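Local structure of type III pantothenate kinase (Campylobacter jejuni, 2NRH) at residues 48-51 with 52-56; 157-160 with 161-165; 177-180 with 181-185. The protein probably catalyses the ATP-dependent phosphorylation of pantothenate, the first step of coenzyme A biosynthesis, as a homodimeric type III pantothenate kinase of the actin-like ATPase clan. The protein carries 2 engineered substitutions. All coordinates share one frame; numbering follows the deposited sequence.

Contact 1. Residues 48-51 with 52-56. Engineered in segment 52-56: Asn56 (natural residue Lys).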
ATOM      1  N   LYS B  48      20.561   8.493 -18.705  1.00 57.14           N
ATOM      2  CA  LYS B  48      21.521   7.657 -19.419  1.00 59.72           C
ATOM      3  C   LYS B  48      22.442   8.365 -20.468  1.00 61.03           C
ATOM      4  O   LYS B  48      23.643   8.135 -20.476  1.00 62.01           O
ATOM      5  CB  LYS B  48      20.828   6.430 -19.982  1.00 60.50           C
ATOM      6  CG  LYS B  48      20.416   5.436 -18.890  1.00 60.30           C
ATOM      7  CD  LYS B  48      19.947   4.139 -19.530  1.00 66.70           C
ATOM      8  CE  LYS B  48      19.076   3.217 -18.599  1.00 67.79           C
ATOM      9  NZ  LYS B  48      19.424   3.129 -17.139  1.00 70.12           N
ATOM     10  N   GLU B  49      21.888   9.244 -21.306  1.00 61.64           N
ATOM     11  CA  GLU B  49      22.657  10.044 -22.262  1.00 62.18           C
ATOM     12  C   GLU B  49      23.625  11.000 -21.543  1.00 61.32           C
ATOM     13  O   GLU B  49      24.811  11.136 -21.877  1.00 59.09           O
ATOM     14  CB  GLU B  49      21.675  10.877 -23.083  1.00 63.41           C
ATOM     15  CG  GLU B  49      21.578  10.532 -24.571  1.00 70.01           C
ATOM     16  CD  GLU B  49      22.280  11.574 -25.469  1.00 77.67           C
ATOM     17  OE1 GLU B  49      23.516  11.764 -25.318  1.00 80.03           O
ATOM     18  OE2 GLU B  49      21.596  12.181 -26.339  1.00 81.21           O
ATOM     19  N   HIS B  50      23.078  11.699 -20.561  1.00 60.25           N
ATOM     20  CA  HIS B  50      23.873  12.594 -19.778  1.00 59.96           C
ATOM     21  C   HIS B  50      25.073  11.913 -19.171  1.00 59.32           C
ATOM     22  O   HIS B  50      26.152  12.457 -19.191  1.00 59.74           O
ATOM     23  CB  HIS B  50      23.057  13.258 -18.681  1.00 59.12           C
ATOM     24  CG  HIS B  50      23.885  14.143 -17.801  1.00 60.57           C
ATOM     25  ND1 HIS B  50      24.203  15.439 -18.144  1.00 59.49           N
ATOM     26  CD2 HIS B  50      24.502  13.900 -16.614  1.00 60.67           C
ATOM     27  CE1 HIS B  50      24.943  15.972 -17.183  1.00 63.10           C
ATOM     28  NE2 HIS B  50      25.133  15.060 -16.240  1.00 60.99           N
ATOM     29  N   LEU B  51      24.880  10.731 -18.617  1.00 60.39           N
ATOM     30  CA  LEU B  51      25.958  10.049 -17.897  1.00 61.74           C
ATOM     31  C   LEU B  51      27.052   9.648 -18.850  1.00 63.04           C
ATOM     32  O   LEU B  51      28.224   9.765 -18.498  1.00 63.41           O
ATOM     33  CB  LEU B  51      25.447   8.843 -17.122  1.00 61.32           C
ATOM     34  CG  LEU B  51      24.580   9.210 -15.900  1.00 61.90           C
ATOM     35  CD1 LEU B  51      23.687   8.053 -15.566  1.00 59.37           C
ATOM     36  CD2 LEU B  51      25.431   9.591 -14.726  1.00 61.41           C
ATOM     37  N   LYS B  52      26.646   9.205 -20.054  1.00 64.07           N
ATOM     38  CA  LYS B  52      27.557   8.813 -21.135  1.00 65.18           C
ATOM     39  C   LYS B  52      28.433   9.948 -21.626  1.00 64.95           C
ATOM     40  O   LYS B  52      29.527   9.719 -22.079  1.00 64.77           O
ATOM     41  CB  LYS B  52      26.779   8.257 -22.310  1.00 65.93           C
ATOM     42  CG  LYS B  52      27.494   7.096 -22.970  1.00 70.85           C
ATOM     43  CD  LYS B  52      27.417   7.081 -24.532  1.00 75.76           C
ATOM     44  CE  LYS B  52      28.403   6.032 -25.126  1.00 75.23           C
ATOM     45  NZ  LYS B  52      29.843   6.553 -25.249  1.00 77.53           N
ATOM     46  N   ASN B  53      27.936  11.172 -21.523  1.00 65.21           N
ATOM     47  CA  ASN B  53      28.673  12.361 -21.905  1.00 65.55           C
ATOM     48  C   ASN B  53      29.678  12.803 -20.850  1.00 65.69           C
ATOM     49  O   ASN B  53      30.603  13.551 -21.174  1.00 66.24           O
ATOM     50  CB  ASN B  53      27.721  13.520 -22.272  1.00 65.76           C
ATOM     51  CG  ASN B  53      26.728  13.150 -23.385  1.00 65.82           C
ATOM     52  OD1 ASN B  53      26.894  12.140 -24.086  1.00 66.82           O
ATOM     53  ND2 ASN B  53      25.687  13.954 -23.535  1.00 62.62           N
ATOM     54  N   GLN B  54      29.511  12.349 -19.603  1.00 65.74           N
ATOM     55  CA  GLN B  54      30.451  12.664 -18.501  1.00 65.45           C
ATOM     56  C   GLN B  54      31.501  11.574 -18.432  1.00 65.85           C
ATOM     57  O   GLN B  54      31.235  10.489 -17.926  1.00 64.98           O
ATOM     58  CB  GLN B  54      29.752  12.727 -17.147  1.00 65.51           C
ATOM     59  CG  GLN B  54      28.479  13.579 -17.060  1.00 66.52           C
ATOM     60  CD  GLN B  54      28.550  14.878 -17.871  1.00 67.06           C
ATOM     61  OE1 GLN B  54      29.404  15.710 -17.634  1.00 68.87           O
ATOM     62  NE2 GLN B  54      27.623  15.055 -18.812  1.00 67.60           N
ATOM     63  N   LYS B  55      32.688  11.861 -18.950  1.00 66.24           N
ATOM     64  CA  LYS B  55      33.766  10.856 -19.023  1.00 68.22           C
ATOM     65  C   LYS B  55      34.318  10.465 -17.667  1.00 66.49           C
ATOM     66  O   LYS B  55      34.805   9.368 -17.509  1.00 66.07           O
ATOM     67  CB  LYS B  55      34.893  11.317 -19.959  1.00 68.58           C
ATOM     68  CG  LYS B  55      34.367  11.627 -21.366  1.00 70.81           C
ATOM     69  CD  LYS B  55      35.325  12.498 -22.228  1.00 71.57           C
ATOM     70  CE  LYS B  55      34.544  12.993 -23.480  1.00 73.29           C
ATOM     71  NZ  LYS B  55      35.358  13.781 -24.439  1.00 75.43           N
ATOM     72  N   ASN B  56      34.212  11.358 -16.690  1.00 65.81           N
ATOM     73  CA  ASN B  56      34.628  11.042 -15.338  1.00 65.53           C
ATOM     74  C   ASN B  56      33.668  10.086 -14.626  1.00 64.21           C
ATOM     75  O   ASN B  56      33.968   9.605 -13.534  1.00 64.69           O
ATOM     76  CB  ASN B  56      34.868  12.319 -14.513  1.00 65.95           C
ATOM     77  CG  ASN B  56      33.591  13.128 -14.290  1.00 68.55           C
ATOM     78  OD1 ASN B  56      32.827  13.346 -15.227  1.00 75.27           O
ATOM     79  ND2 ASN B  56      33.366  13.595 -13.062  1.00 68.68           N
TER

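Contact 2. Residues 157-160 with 161-165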
ATOM      1  N   GLY B 157       0.446  -3.668   7.625  1.00 54.88           N
ATOM      2  CA  GLY B 157       0.557  -4.292   6.326  1.00 53.83           C
ATOM      3  C   GLY B 157       2.001  -4.569   5.925  1.00 54.20           C
ATOM      4  O   GLY B 157       2.308  -5.660   5.450  1.00 54.86           O
ATOM      5  N   ILE B 158       2.876  -3.584   6.107  1.00 53.61           N
ATOM      6  CA  ILE B 158       4.323  -3.741   5.882  1.00 53.65           C
ATOM      7  C   ILE B 158       4.959  -4.671   6.912  1.00 54.20           C
ATOM      8  O   ILE B 158       5.799  -5.477   6.558  1.00 54.26           O
ATOM      9  CB  ILE B 158       5.107  -2.358   5.938  1.00 53.00           C
ATOM     10  CG1 ILE B 158       4.620  -1.377   4.881  1.00 52.04           C
ATOM     11  CG2 ILE B 158       6.548  -2.535   5.678  1.00 52.10           C
ATOM     12  CD1 ILE B 158       4.991   0.017   5.223  1.00 48.84           C
ATOM     13  N   TYR B 159       4.611  -4.514   8.191  1.00 54.83           N
ATOM     14  CA  TYR B 159       5.107  -5.408   9.223  1.00 55.75           C
ATOM     15  C   TYR B 159       4.789  -6.882   8.906  1.00 55.32           C
ATOM     16  O   TYR B 159       5.651  -7.716   8.971  1.00 55.27           O
ATOM     17  CB  TYR B 159       4.576  -5.024  10.629  1.00 57.56           C
ATOM     18  CG  TYR B 159       4.976  -6.044  11.683  1.00 59.78           C
ATOM     19  CD1 TYR B 159       6.219  -5.962  12.326  1.00 62.45           C
ATOM     20  CD2 TYR B 159       4.146  -7.137  11.993  1.00 62.35           C
ATOM     21  CE1 TYR B 159       6.615  -6.922  13.284  1.00 60.59           C
ATOM     22  CE2 TYR B 159       4.544  -8.113  12.929  1.00 61.24           C
ATOM     23  CZ  TYR B 159       5.775  -7.988  13.571  1.00 61.22           C
ATOM     24  OH  TYR B 159       6.159  -8.917  14.532  1.00 62.06           O
ATOM     25  N   LEU B 160       3.554  -7.200   8.551  1.00 55.65           N
ATOM     26  CA  LEU B 160       3.224  -8.592   8.289  1.00 56.22           C
ATOM     27  C   LEU B 160       3.824  -9.145   7.016  1.00 57.36           C
ATOM     28  O   LEU B 160       4.287 -10.297   7.024  1.00 58.61           O
ATOM     29  CB  LEU B 160       1.711  -8.850   8.320  1.00 56.53           C
ATOM     30  CG  LEU B 160       0.908  -8.618   9.612  1.00 55.18           C
ATOM     31  CD1 LEU B 160      -0.571  -8.693   9.325  1.00 53.11           C
ATOM     32  CD2 LEU B 160       1.332  -9.638  10.661  1.00 51.58           C
ATOM     33  N   LEU B 161       3.827  -8.366   5.926  1.00 57.01           N
ATOM     34  CA  LEU B 161       4.540  -8.804   4.723  1.00 56.63           C
ATOM     35  C   LEU B 161       5.992  -9.087   5.002  1.00 56.96           C
ATOM     36  O   LEU B 161       6.518 -10.093   4.533  1.00 57.85           O
ATOM     37  CB  LEU B 161       4.432  -7.819   3.561  1.00 55.68           C
ATOM     38  CG  LEU B 161       3.091  -7.931   2.873  1.00 55.84           C
ATOM     39  CD1 LEU B 161       2.772  -6.573   2.295  1.00 53.00           C
ATOM     40  CD2 LEU B 161       3.074  -9.079   1.812  1.00 51.64           C
ATOM     41  N   ILE B 162       6.659  -8.233   5.751  1.00 57.12           N
ATOM     42  CA  ILE B 162       8.054  -8.516   5.988  1.00 59.41           C
ATOM     43  C   ILE B 162       8.303  -9.717   6.917  1.00 61.26           C
ATOM     44  O   ILE B 162       9.276 -10.442   6.717  1.00 60.67           O
ATOM     45  CB  ILE B 162       8.799  -7.329   6.518  1.00 59.37           C
ATOM     46  CG1 ILE B 162       8.917  -6.249   5.434  1.00 58.45           C
ATOM     47  CG2 ILE B 162      10.153  -7.777   7.076  1.00 57.53           C
ATOM     48  CD1 ILE B 162       9.169  -4.883   6.035  1.00 60.01           C
ATOM     49  N   LYS B 163       7.419  -9.906   7.903  1.00 62.85           N
ATOM     50  CA  LYS B 163       7.503 -11.012   8.851  1.00 64.82           C
ATOM     51  C   LYS B 163       7.344 -12.335   8.116  1.00 64.58           C
ATOM     52  O   LYS B 163       8.081 -13.275   8.339  1.00 64.56           O
ATOM     53  CB  LYS B 163       6.425 -10.905   9.953  1.00 65.09           C
ATOM     54  CG  LYS B 163       6.879 -11.484  11.312  1.00 68.52           C
ATOM     55  CD  LYS B 163       5.799 -12.273  12.020  1.00 73.30           C
ATOM     56  CE  LYS B 163       4.893 -11.393  12.867  1.00 77.80           C
ATOM     57  NZ  LYS B 163       5.012 -11.671  14.352  1.00 78.71           N
ATOM     58  N   ASP B 164       6.378 -12.373   7.230  1.00 64.58           N
ATOM     59  CA  ASP B 164       6.093 -13.549   6.458  1.00 65.75           C
ATOM     60  C   ASP B 164       7.260 -13.913   5.513  1.00 66.33           C
ATOM     61  O   ASP B 164       7.565 -15.089   5.331  1.00 66.64           O
ATOM     62  CB  ASP B 164       4.818 -13.282   5.658  1.00 65.76           C
ATOM     63  CG  ASP B 164       4.444 -14.409   4.778  1.00 66.76           C
ATOM     64  OD1 ASP B 164       3.961 -15.436   5.289  1.00 71.57           O
ATOM     65  OD2 ASP B 164       4.606 -14.278   3.560  1.00 69.21           O
ATOM     66  N   ALA B 165       7.897 -12.897   4.926  1.00 66.02           N
ATOM     67  CA  ALA B 165       8.935 -13.116   3.932  1.00 66.39           C
ATOM     68  C   ALA B 165      10.225 -13.580   4.603  1.00 66.58           C
ATOM     69  O   ALA B 165      10.989 -14.310   4.000  1.00 66.93           O
ATOM     70  CB  ALA B 165       9.185 -11.851   3.100  1.00 64.72           C
TER

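Contact 3. Residues 177-180 with 181-185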
ATOM      1  N   ASP B 177      13.282   5.382   5.316  1.00 55.50           N
ATOM      2  CA  ASP B 177      12.285   4.879   6.286  1.00 55.27           C
ATOM      3  C   ASP B 177      12.694   3.561   6.887  1.00 54.11           C
ATOM      4  O   ASP B 177      11.896   2.905   7.549  1.00 52.93           O
ATOM      5  CB  ASP B 177      10.874   4.750   5.668  1.00 55.10           C
ATOM      6  CG  ASP B 177      10.189   6.107   5.454  1.00 57.47           C
ATOM      7  OD1 ASP B 177      10.089   6.893   6.428  1.00 61.60           O
ATOM      8  OD2 ASP B 177       9.715   6.385   4.329  1.00 55.30           O
ATOM      9  N   GLY B 178      13.931   3.166   6.643  1.00 54.19           N
ATOM     10  CA  GLY B 178      14.384   1.820   7.029  1.00 54.92           C
ATOM     11  C   GLY B 178      14.496   1.613   8.548  1.00 55.17           C
ATOM     12  O   GLY B 178      14.038   0.568   9.062  1.00 54.33           O
ATOM     13  N   GLN B 179      15.056   2.620   9.254  1.00 55.01           N
ATOM     14  CA  GLN B 179      15.269   2.542  10.729  1.00 55.77           C
ATOM     15  C   GLN B 179      13.932   2.375  11.481  1.00 56.48           C
ATOM     16  O   GLN B 179      13.769   1.473  12.335  1.00 56.14           O
ATOM     17  CB  GLN B 179      16.094   3.733  11.285  1.00 55.60           C
ATOM     18  CG  GLN B 179      16.398   3.614  12.830  1.00 55.80           C
ATOM     19  CD  GLN B 179      17.161   2.335  13.208  1.00 58.20           C
ATOM     20  OE1 GLN B 179      18.358   2.260  13.033  1.00 58.38           O
ATOM     21  NE2 GLN B 179      16.452   1.325  13.716  1.00 60.55           N
ATOM     22  N   PHE B 180      12.971   3.211  11.089  1.00 56.44           N
ATOM     23  CA  PHE B 180      11.616   3.109  11.553  1.00 56.89           C
ATOM     24  C   PHE B 180      11.013   1.697  11.397  1.00 57.18           C
ATOM     25  O   PHE B 180      10.457   1.112  12.355  1.00 57.35           O
ATOM     26  CB  PHE B 180      10.788   4.147  10.849  1.00 56.50           C
ATOM     27  CG  PHE B 180       9.347   3.969  11.065  1.00 59.20           C
ATOM     28  CD1 PHE B 180       8.787   4.207  12.318  1.00 61.56           C
ATOM     29  CD2 PHE B 180       8.530   3.556  10.035  1.00 56.62           C
ATOM     30  CE1 PHE B 180       7.448   4.032  12.506  1.00 58.87           C
ATOM     31  CE2 PHE B 180       7.226   3.365  10.256  1.00 56.85           C
ATOM     32  CZ  PHE B 180       6.683   3.613  11.477  1.00 55.58           C
ATOM     33  N   LEU B 181      11.154   1.118  10.209  1.00 57.53           N
ATOM     34  CA  LEU B 181      10.632  -0.243   9.982  1.00 57.61           C
ATOM     35  C   LEU B 181      11.440  -1.312  10.737  1.00 57.53           C
ATOM     36  O   LEU B 181      10.864  -2.236  11.290  1.00 56.56           O
ATOM     37  CB  LEU B 181      10.582  -0.565   8.503  1.00 57.62           C
ATOM     38  CG  LEU B 181       9.576   0.276   7.696  1.00 57.71           C
ATOM     39  CD1 LEU B 181       9.723  -0.167   6.265  1.00 57.34           C
ATOM     40  CD2 LEU B 181       8.105   0.107   8.205  1.00 54.10           C
ATOM     41  N   ALA B 182      12.764  -1.144  10.787  1.00 57.86           N
ATOM     42  CA  ALA B 182      13.640  -2.068  11.502  1.00 58.76           C
ATOM     43  C   ALA B 182      13.207  -2.244  12.996  1.00 60.35           C
ATOM     44  O   ALA B 182      13.071  -3.378  13.492  1.00 61.08           O
ATOM     45  CB  ALA B 182      15.047  -1.588  11.396  1.00 57.46           C
ATOM     46  N   ASN B 183      12.930  -1.119  13.671  1.00 62.08           N
ATOM     47  CA  ASN B 183      12.511  -1.085  15.069  1.00 62.38           C
ATOM     48  C   ASN B 183      11.348  -1.989  15.398  1.00 62.86           C
ATOM     49  O   ASN B 183      11.211  -2.371  16.536  1.00 64.28           O
ATOM     50  CB  ASN B 183      12.291   0.338  15.569  1.00 62.10           C
ATOM     51  CG  ASN B 183      13.548   1.162  15.496  1.00 64.73           C
ATOM     52  OD1 ASN B 183      14.621   0.603  15.350  1.00 69.57           O
ATOM     53  ND2 ASN B 183      13.434   2.493  15.537  1.00 65.80           N
ATOM     54  N   TYR B 184      10.547  -2.413  14.439  1.00 63.28           N
ATOM     55  CA  TYR B 184       9.500  -3.392  14.779  1.00 64.37           C
ATOM     56  C   TYR B 184      10.019  -4.840  14.887  1.00 65.47           C
ATOM     57  O   TYR B 184       9.228  -5.776  15.081  1.00 65.55           O
ATOM     58  CB  TYR B 184       8.429  -3.432  13.715  1.00 64.42           C
ATOM     59  CG  TYR B 184       7.502  -2.251  13.610  1.00 65.62           C
ATOM     60  CD1 TYR B 184       6.699  -1.841  14.680  1.00 63.09           C
ATOM     61  CD2 TYR B 184       7.374  -1.584  12.397  1.00 65.93           C
ATOM     62  CE1 TYR B 184       5.817  -0.760  14.547  1.00 63.67           C
ATOM     63  CE2 TYR B 184       6.493  -0.517  12.247  1.00 66.97           C
ATOM     64  CZ  TYR B 184       5.715  -0.112  13.318  1.00 66.17           C
ATOM     65  OH  TYR B 184       4.888   0.958  13.118  1.00 65.12           O
ATOM     66  N   PHE B 185      11.320  -5.044  14.695  1.00 66.00           N
ATOM     67  CA  PHE B 185      11.840  -6.408  14.569  1.00 67.21           C
ATOM     68  C   PHE B 185      13.051  -6.603  15.442  1.00 69.20           C
ATOM     69  O   PHE B 185      13.893  -5.710  15.576  1.00 69.08           O
ATOM     70  CB  PHE B 185      12.226  -6.731  13.100  1.00 66.18           C
ATOM     71  CG  PHE B 185      11.038  -6.813  12.132  1.00 60.81           C
ATOM     72  CD1 PHE B 185      10.288  -7.967  12.027  1.00 58.89           C
ATOM     73  CD2 PHE B 185      10.718  -5.748  11.319  1.00 56.97           C
ATOM     74  CE1 PHE B 185       9.200  -8.033  11.166  1.00 59.27           C
ATOM     75  CE2 PHE B 185       9.641  -5.806  10.447  1.00 57.85           C
ATOM     76  CZ  PHE B 185       8.877  -6.943  10.370  1.00 58.07           C
TER

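Contact 1. Residues 48-51 with 52-56
His50, in the last turn of helix 48-53, and Gln54, just past that helix, meet through the amide end of the glutamine. Among hydrogen bonds, the side-chain one stands out: Gln54 NE2 donates to His50 O over 3.0 Å, at an N-H...O angle of 158°, with the acceptor close to the plane of the amide. Two further donors reach the same oxygen, Asn53 N and Gln54 N, but both bonds are weak. The regular helical pattern is carried by Lys52 N to Lys48 O (3.2 Å) and Asn53 N to Glu49 O (3.1 Å), and Gln54 N then turns to Leu51 O (3.1 Å).

The packing is of amide on imidazole. Gln54 NE2 sits over one face of the His50 ring, near its rim and 3.3 Å from His50 CE1, with the two planes only 19° apart. A bend at chi2 of Gln54 (-39°) folds its chain back over the last turn and makes both approaches possible.

Of the apolar groups, Leu51 turns from this surface helix onto Tyr40 and Asn42 of strand 38-42, its partner in the beta-alpha-beta unit that ends in strand 57-59; Phe29 of helix 26-30 is a further neighbour.

With one main bond and two weak ones, His50 O is gripped where regular helical bonding gives out, the glutamine amide supplementing backbone donors that reach this oxygen only weakly.

Contact 2. Residues 157-160 with 161-165
Tyr159 and Lys163 make the polar side-chain contact on this part of helix 146-165, Lys163 NZ donating to Tyr159 OH over 3.0 Å. The lysine methylene next to the amine comes along too: Lys163 CE lies 3.3 Å from Tyr159 CE2, at a slant to the ring. Bends at chi2, chi3 and chi4 of Lys163 curl its chain back toward the phenol. One residue earlier on each turn, Ile158 and Ile162 lie side by side and point the same way, with Ile158 CG2 3.5 Å from Ile162 CD1.

Behind these side chains the backbone is regular alpha helix. Four bonds join the two halves, from Leu161 N to Gly157 O (3.1 Å) through Asp164 N to Leu160 O (3.0 Å), with N-H...O angles of 153° to 167°.

Farther out, the Tyr159 ring stacks with Phe185, while Ile158 packs on Ile96 and Leu112, and Ile162 on Ile98, Leu171 and Phe173. Leu161 meets Gly157 of the second subunit and Leu160 meets Asp164 of that subunit, placing the helix at the dimer interface.

Ile158 and Ile162 thus serve the sheet, Leu160 the partner subunit and Leu161 both, while a lysine amine, probably cationic, leans on the phenol oxygen.

Contact 3. Residues 177-180 with 181-185
Phe180 and Tyr184 form a T-shaped pair, the edge of Tyr184 directed at the face of Phe180, with centroids 5.6 Å apart and planes at 66°. Their torsions bring together a ring on the helix and one on the turn after it: Phe180 has CG opposite its own backbone N (chi1 169°), whereas Tyr184 has CG opposite its carbonyl carbon (chi1 -71°). The closest side-chain approach is Phe180 CZ to Tyr184 OH, 3.6 Å. Leu181 reaches the same phenylalanine with one branch, its CD2 lying 3.9 Å from both Phe180 CD2 and Phe180 CE2.

On another side of the short helix 178-182, Gln179 bends at chi2 so that its amide turns toward Asn183. Gln179 NE2 comes within 2.6 Å of Asn183 OD1, but the N-H...O angle makes this bond weak. The amide planes are not far from parallel.

Beneath the side chains, Leu181 N bonds to Asp177 O (3.3 Å), Ala182 N to Gly178 O (2.7 Å) and Asn183 N to Gln179 O (3.0 Å). A type I beta turn from Ala182 to Phe185 leads the chain toward strand 188-190, completing the beta-alpha-beta unit begun by strand 171-174.

Phe155 of helix 146-165 meets Phe180 edge-to-face and touches Tyr184. The aromatic pair is therefore part of a larger cluster holding this turn by ring and aliphatic contacts, while the amide pair adds a weak polar link.

In the fold
Contacts 2 and 3 adjoin, their centres 12 Å apart, whereas contact 1 lies beyond the chain's centre, about 39 Å from contact 2 and 36 Å from contact 3 between centres. The join is largely aromatic and aliphatic: Tyr159 CD1 meets Phe185 CZ at 3.4 Å, and Ile158 CG2 meets Leu181 CD2 at 4.0 Å. Contacts 1 and 3 occupy comparable helices, each in a beta-alpha-beta unit of one of two sheets with the same strand order, as in the duplicated fold of the actin-like ATPases. Contact 1 adjoins the predicted ATP site, the side chain of Leu51 about 4 Å from that of Ile8; contact 3 lies farther, the Asp177 side chain about 8 Å from that of Ser94.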